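Local coordinates for Lin0012 protein (Listeria innocua, PDB 3K17) that probably phosphorylates phosphomevalonate with ATP, as a GHMP-family kinase of the mevalonate route to isopentenyl diphosphate, at residues E210-F215 with K265-L270; Q180-H185 with E198-L203. All blocks are in the same frame, centred on the assembly; numbering follows the deposited sequence.

Contact 1: residues E210-F215 with K265-L270; sequences EPVPTF and KDEELL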
loop_
_atom_site.group_PDB
_atom_site.type_symbol
_atom_site.label_atom_id
_atom_site.label_comp_id
_atom_site.label_asym_id
_atom_site.label_seq_id
_atom_site.Cartn_x
_atom_site.Cartn_y
_atom_site.Cartn_z
ATOM N N GLU A 210 -24.801 9.104 -48.585
ATOM C CA GLU A 210 -24.939 7.662 -48.440
ATOM C C GLU A 210 -24.845 6.986 -49.806
ATOM O O GLU A 210 -25.500 7.403 -50.760
ATOM C CB GLU A 210 -26.291 7.346 -47.805
ATOM C CG GLU A 210 -26.482 5.891 -47.424
ATOM C CD GLU A 210 -27.844 5.640 -46.806
ATOM O OE1 GLU A 210 -28.352 6.540 -46.106
ATOM O OE2 GLU A 210 -28.404 4.545 -47.003
ATOM N N PRO A 211 -24.018 5.938 -49.923
ATOM C CA PRO A 211 -23.897 5.252 -51.211
ATOM C C PRO A 211 -25.211 4.563 -51.570
ATOM O O PRO A 211 -26.001 4.201 -50.684
ATOM C CB PRO A 211 -22.776 4.245 -50.966
ATOM C CG PRO A 211 -21.949 4.910 -49.915
ATOM C CD PRO A 211 -22.999 5.452 -48.981
ATOM N N VAL A 212 -25.443 4.384 -52.867
ATOM C CA VAL A 212 -26.661 3.733 -53.332
ATOM C C VAL A 212 -26.629 2.230 -53.054
ATOM O O VAL A 212 -27.649 1.650 -52.687
ATOM C CB VAL A 212 -26.896 3.973 -54.858
ATOM C CG1 VAL A 212 -28.122 3.182 -55.335
ATOM C CG2 VAL A 212 -27.123 5.463 -55.124
ATOM N N PRO A 213 -25.465 1.578 -53.231
ATOM C CA PRO A 213 -25.381 0.134 -52.972
ATOM C C PRO A 213 -25.863 -0.186 -51.557
ATOM O O PRO A 213 -25.509 0.512 -50.609
ATOM C CB PRO A 213 -23.892 -0.162 -53.145
ATOM C CG PRO A 213 -23.459 0.860 -54.156
ATOM C CD PRO A 213 -24.163 2.104 -53.679
ATOM N N THR A 214 -26.672 -1.229 -51.416
ATOM C CA THR A 214 -27.192 -1.618 -50.101
ATOM C C THR A 214 -26.054 -1.929 -49.125
ATOM O O THR A 214 -25.128 -2.668 -49.450
ATOM C CB THR A 214 -28.101 -2.874 -50.196
ATOM O OG1 THR A 214 -29.209 -2.604 -51.060
ATOM C CG2 THR A 214 -28.649 -3.249 -48.808
ATOM N N PHE A 215 -26.141 -1.371 -47.923
ATOM C CA PHE A 215 -25.133 -1.594 -46.884
ATOM C C PHE A 215 -25.634 -2.668 -45.911
ATOM O O PHE A 215 -26.718 -2.539 -45.338
ATOM C CB PHE A 215 -24.885 -0.294 -46.121
ATOM C CG PHE A 215 -23.711 -0.345 -45.180
ATOM C CD1 PHE A 215 -22.415 -0.481 -45.668
ATOM C CD2 PHE A 215 -23.897 -0.190 -43.808
ATOM C CE1 PHE A 215 -21.323 -0.452 -44.806
ATOM C CE2 PHE A 215 -22.810 -0.161 -42.935
ATOM C CZ PHE A 215 -21.523 -0.290 -43.431
ATOM N N LYS A 265 -20.313 9.111 -56.547
ATOM C CA LYS A 265 -21.253 7.995 -56.541
ATOM C C LYS A 265 -20.793 6.913 -57.506
ATOM O O LYS A 265 -21.594 6.327 -58.223
ATOM C CB LYS A 265 -22.650 8.475 -56.938
ATOM C CG LYS A 265 -23.162 9.628 -56.095
ATOM C CD LYS A 265 -24.589 9.999 -56.460
ATOM C CE LYS A 265 -25.049 11.246 -55.711
ATOM N NZ LYS A 265 -24.962 11.099 -54.225
ATOM N N ASP A 266 -19.491 6.658 -57.517
ATOM C CA ASP A 266 -18.910 5.649 -58.392
ATOM C C ASP A 266 -18.973 4.293 -57.692
ATOM O O ASP A 266 -18.039 3.896 -56.991
ATOM C CB ASP A 266 -17.458 6.014 -58.702
ATOM C CG ASP A 266 -16.845 5.129 -59.771
ATOM O OD1 ASP A 266 -17.119 3.909 -59.769
ATOM O OD2 ASP A 266 -16.074 5.655 -60.606
ATOM N N GLU A 267 -20.078 3.586 -57.890
ATOM C CA GLU A 267 -20.275 2.288 -57.269
ATOM C C GLU A 267 -19.143 1.290 -57.511
ATOM O O GLU A 267 -18.685 0.628 -56.572
ATOM C CB GLU A 267 -21.617 1.708 -57.719
ATOM C CG GLU A 267 -22.808 2.480 -57.153
ATOM C CD GLU A 267 -24.147 1.983 -57.660
ATOM O OE1 GLU A 267 -24.305 0.759 -57.843
ATOM O OE2 GLU A 267 -25.053 2.818 -57.860
ATOM N N GLU A 268 -18.673 1.181 -58.751
ATOM C CA GLU A 268 -17.595 0.240 -59.042
ATOM C C GLU A 268 -16.323 0.612 -58.293
ATOM O O GLU A 268 -15.584 -0.259 -57.834
ATOM C CB GLU A 268 -17.303 0.183 -60.547
ATOM C CG GLU A 268 -18.385 -0.502 -61.383
ATOM C CD GLU A 268 -18.668 -1.930 -60.936
ATOM O OE1 GLU A 268 -17.702 -2.664 -60.621
ATOM O OE2 GLU A 268 -19.859 -2.318 -60.910
ATOM N N LEU A 269 -16.063 1.908 -58.177
ATOM C CA LEU A 269 -14.873 2.382 -57.479
ATOM C C LEU A 269 -14.996 2.133 -55.968
ATOM O O LEU A 269 -13.988 2.027 -55.266
ATOM C CB LEU A 269 -14.654 3.872 -57.757
ATOM C CG LEU A 269 -13.410 4.499 -57.125
ATOM C CD1 LEU A 269 -12.161 3.768 -57.603
ATOM C CD2 LEU A 269 -13.346 5.982 -57.477
ATOM N N LEU A 270 -16.228 2.051 -55.474
ATOM C CA LEU A 270 -16.449 1.782 -54.057
ATOM C C LEU A 270 -16.102 0.321 -53.782
ATOM O O LEU A 270 -15.350 0.022 -52.851
ATOM C CB LEU A 270 -17.908 2.057 -53.669
ATOM C CG LEU A 270 -18.311 1.751 -52.218
ATOM C CD1 LEU A 270 -17.434 2.519 -51.235
ATOM C CD2 LEU A 270 -19.768 2.103 -52.022
#
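At the helix-to-helix turn made by a Schellman motif at K265 and an N-cap at D266, P213 packs on E267, the first residue of helix 267-288, and the proline-rich run P211-V212-P213 leads on into strand 214-219. The closest approach is made by P213, whose CG lies 3.5 Å from E267 CG. E267 CG is anti to its own carbonyl carbon (chi1 -69°), and the extended chain runs on at a slant to the P213 ring, CD coming 3.7 Å from P213 CG. The carboxylate reaches on to the exposed V212, OE2 standing 3.7 Å from V212 CB. L270, three residues on and buried, points the same way. Its CD2 methyl is 3.8 Å from P211 CB, the two side chains meeting at about a right angle, and 4.4 Å from P213 CG. F325 of strand 321-326 touches P211, P213 and L270 alike, joining this packing to the antiparallel sheet. D266 caps the helix start: its OD1 accepts from L269 N at 2.8 Å, the N-H coming from above the carboxylate plane. Beside the contact, K265 NZ forms a salt bridge with E209. Proline suits the incoming chain because it offers a rigid apolar ring and has no amide hydrogen to satisfy; with the glutamate methylene and carboxyl carbon against that ring, van der Waals packing and shape hold the two segments.

Contact 2: residues Q180-H185 with E198-L203; sequences QEWVKH and EPWPML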
loop_
_atom_site.group_PDB
_atom_site.type_symbol
_atom_site.label_atom_id
_atom_site.label_comp_id
_atom_site.label_asym_id
_atom_site.label_seq_id
_atom_site.Cartn_x
_atom_site.Cartn_y
_atom_site.Cartn_z
ATOM N N GLN A 180 -2.603 14.624 -33.054
ATOM C CA GLN A 180 -2.552 13.968 -31.750
ATOM C C GLN A 180 -1.492 14.505 -30.794
ATOM O O GLN A 180 -1.786 14.835 -29.644
ATOM C CB GLN A 180 -2.330 12.469 -31.951
ATOM C CG GLN A 180 -3.446 11.770 -32.722
ATOM C CD GLN A 180 -4.403 11.020 -31.810
ATOM O OE1 GLN A 180 -4.869 11.556 -30.816
ATOM N NE2 GLN A 180 -4.701 9.774 -32.156
ATOM N N GLU A 181 -0.257 14.573 -31.277
ATOM C CA GLU A 181 0.860 15.050 -30.477
ATOM C C GLU A 181 0.644 16.513 -30.083
ATOM O O GLU A 181 0.970 16.927 -28.967
ATOM C CB GLU A 181 2.153 14.903 -31.276
ATOM C CG GLU A 181 3.377 14.651 -30.430
ATOM C CD GLU A 181 4.645 14.562 -31.258
ATOM O OE1 GLU A 181 4.975 15.550 -31.951
ATOM O OE2 GLU A 181 5.308 13.501 -31.217
ATOM N N TRP A 182 0.088 17.285 -31.009
ATOM C CA TRP A 182 -0.188 18.696 -30.774
ATOM C C TRP A 182 -1.130 18.835 -29.577
ATOM O O TRP A 182 -0.930 19.677 -28.711
ATOM C CB TRP A 182 -0.834 19.300 -32.020
ATOM C CG TRP A 182 -1.103 20.767 -31.946
ATOM C CD1 TRP A 182 -0.253 21.779 -32.301
ATOM C CD2 TRP A 182 -2.318 21.393 -31.526
ATOM N NE1 TRP A 182 -0.871 22.998 -32.132
ATOM C CE2 TRP A 182 -2.139 22.789 -31.658
ATOM C CE3 TRP A 182 -3.547 20.911 -31.051
ATOM C CZ2 TRP A 182 -3.143 23.706 -31.335
ATOM C CZ3 TRP A 182 -4.542 21.820 -30.732
ATOM C CH2 TRP A 182 -4.335 23.205 -30.876
ATOM N N VAL A 183 -2.155 17.987 -29.533
ATOM C CA VAL A 183 -3.132 18.016 -28.450
ATOM C C VAL A 183 -2.569 17.552 -27.114
ATOM O O VAL A 183 -2.673 18.257 -26.106
ATOM C CB VAL A 183 -4.359 17.136 -28.781
ATOM C CG1 VAL A 183 -5.242 16.986 -27.543
ATOM C CG2 VAL A 183 -5.163 17.766 -29.918
ATOM N N LYS A 184 -1.978 16.363 -27.108
ATOM C CA LYS A 184 -1.430 15.794 -25.887
ATOM C C LYS A 184 -0.409 16.684 -25.193
ATOM O O LYS A 184 -0.444 16.824 -23.975
ATOM C CB LYS A 184 -0.822 14.420 -26.181
ATOM C CG LYS A 184 -1.860 13.385 -26.611
ATOM C CD LYS A 184 -1.209 12.102 -27.109
ATOM C CE LYS A 184 -2.224 11.194 -27.782
ATOM N NZ LYS A 184 -1.622 9.896 -28.202
ATOM N N HIS A 185 0.496 17.286 -25.960
ATOM C CA HIS A 185 1.516 18.155 -25.377
ATOM C C HIS A 185 0.883 19.342 -24.677
ATOM O O HIS A 185 1.272 19.698 -23.567
ATOM C CB HIS A 185 2.471 18.668 -26.457
ATOM C CG HIS A 185 3.332 17.604 -27.060
ATOM N ND1 HIS A 185 4.174 17.846 -28.126
ATOM C CD2 HIS A 185 3.488 16.297 -26.748
ATOM C CE1 HIS A 185 4.810 16.732 -28.444
ATOM N NE2 HIS A 185 4.413 15.777 -27.624
ATOM N N GLU A 198 -9.219 27.435 -30.078
ATOM C CA GLU A 198 -8.137 27.218 -31.023
ATOM C C GLU A 198 -8.464 26.153 -32.072
ATOM O O GLU A 198 -8.912 25.051 -31.745
ATOM C CB GLU A 198 -6.869 26.811 -30.268
ATOM C CG GLU A 198 -5.591 26.850 -31.094
ATOM C CD GLU A 198 -5.103 28.268 -31.353
ATOM O OE1 GLU A 198 -5.732 29.219 -30.840
ATOM O OE2 GLU A 198 -4.086 28.425 -32.065
ATOM N N PRO A 199 -8.273 26.481 -33.358
ATOM C CA PRO A 199 -8.568 25.459 -34.367
ATOM C C PRO A 199 -7.532 24.337 -34.229
ATOM O O PRO A 199 -6.340 24.599 -34.069
ATOM C CB PRO A 199 -8.448 26.227 -35.689
ATOM C CG PRO A 199 -7.488 27.344 -35.363
ATOM C CD PRO A 199 -7.937 27.772 -33.986
ATOM N N TRP A 200 -7.987 23.092 -34.264
ATOM C CA TRP A 200 -7.074 21.963 -34.129
ATOM C C TRP A 200 -6.458 21.583 -35.467
ATOM O O TRP A 200 -7.169 21.249 -36.408
ATOM C CB TRP A 200 -7.821 20.756 -33.555
ATOM C CG TRP A 200 -8.223 20.909 -32.118
ATOM C CD1 TRP A 200 -8.185 22.053 -31.364
ATOM C CD2 TRP A 200 -8.743 19.885 -31.268
ATOM N NE1 TRP A 200 -8.653 21.799 -30.095
ATOM C CE2 TRP A 200 -9.002 20.475 -30.010
ATOM C CE3 TRP A 200 -9.018 18.520 -31.448
ATOM C CZ2 TRP A 200 -9.524 19.749 -28.933
ATOM C CZ3 TRP A 200 -9.541 17.795 -30.375
ATOM C CH2 TRP A 200 -9.786 18.413 -29.137
ATOM N N PRO A 201 -5.123 21.610 -35.567
ATOM C CA PRO A 201 -4.522 21.245 -36.851
ATOM C C PRO A 201 -4.894 19.862 -37.376
ATOM O O PRO A 201 -5.028 18.901 -36.609
ATOM C CB PRO A 201 -3.015 21.394 -36.596
ATOM C CG PRO A 201 -2.884 21.409 -35.094
ATOM C CD PRO A 201 -4.106 22.120 -34.632
HETATM N N MSE A 202 -5.077 19.800 -38.695
HETATM C CA MSE A 202 -5.408 18.580 -39.427
HETATM C C MSE A 202 -6.819 18.038 -39.279
HETATM O O MSE A 202 -7.263 17.229 -40.095
HETATM C CB MSE A 202 -4.421 17.484 -39.065
HETATM C CG MSE A 202 -3.022 17.781 -39.525
HETATM SE SE MSE A 202 -1.787 16.484 -38.868
HETATM C CE MSE A 202 -0.328 17.677 -38.433
ATOM N N LEU A 203 -7.525 18.483 -38.250
ATOM C CA LEU A 203 -8.874 18.003 -38.015
ATOM C C LEU A 203 -9.861 18.390 -39.109
ATOM O O LEU A 203 -9.938 19.545 -39.512
ATOM C CB LEU A 203 -9.398 18.534 -36.681
ATOM C CG LEU A 203 -10.839 18.142 -36.357
ATOM C CD1 LEU A 203 -10.908 16.639 -36.111
ATOM C CD2 LEU A 203 -11.328 18.916 -35.129
#
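W182 of helix 180-187 lays its indole against P201, in the type II beta turn W200-L203 that follows helix 192-197, forming a CH-pi contact in a helix-to-loop packing. P201 CD sits 3.5 Å from the centroid of the W182 six-membered ring, only 7° off its normal, while P201 CG rests 3.6 Å from W182 CD2. Proline suits this place twice over: its ring carbons are good CH-pi donors, and its restricted phi fits the second position of the turn. W182 CG is anti to the backbone N (chi1 -177°), which sets CG on the loop side.

The aromatic pair W182 and W200 is neither stacked nor edge-to-face, the planes standing at 54°; W182 CZ3 comes 3.7 Å from W200 CD1. V183 adds a methyl-to-ring contact, its CG2 4.2 Å from W200 CE3 over one face, toward the rim. L150 of helix 141-156 touches both V183 and W200.

Among polar and charged groups, W200 NE1 donates to F195 O; separately, R186 makes a cation-pi contact with W182. At the edge of the W182 ring, near its plane, E198 CG stands 3.9 Å from W182 CH2.

In the fold
Both contacts are partly buried, with centres about 33 Å apart and nearest atoms about 20 Å apart. P213 and L270 are the buried residues of contact 1, V183 and W200 those of contact 2. They share no helix or strand and follow one another along the chain: contact 2 lies between strands 172-176 and 204-208 of the mixed sheet in sequence, whereas contact 1 joins the four-stranded antiparallel sheet to its helices. Each sets proline against a helix, but the partners differ: glutamate and leucine carbons in contact 1, one face of a tryptophan in contact 2. In the assembly, H185 of segment 180-185 also packs on E80 of a second subunit, whereas no other chain touches the segments of contact 1.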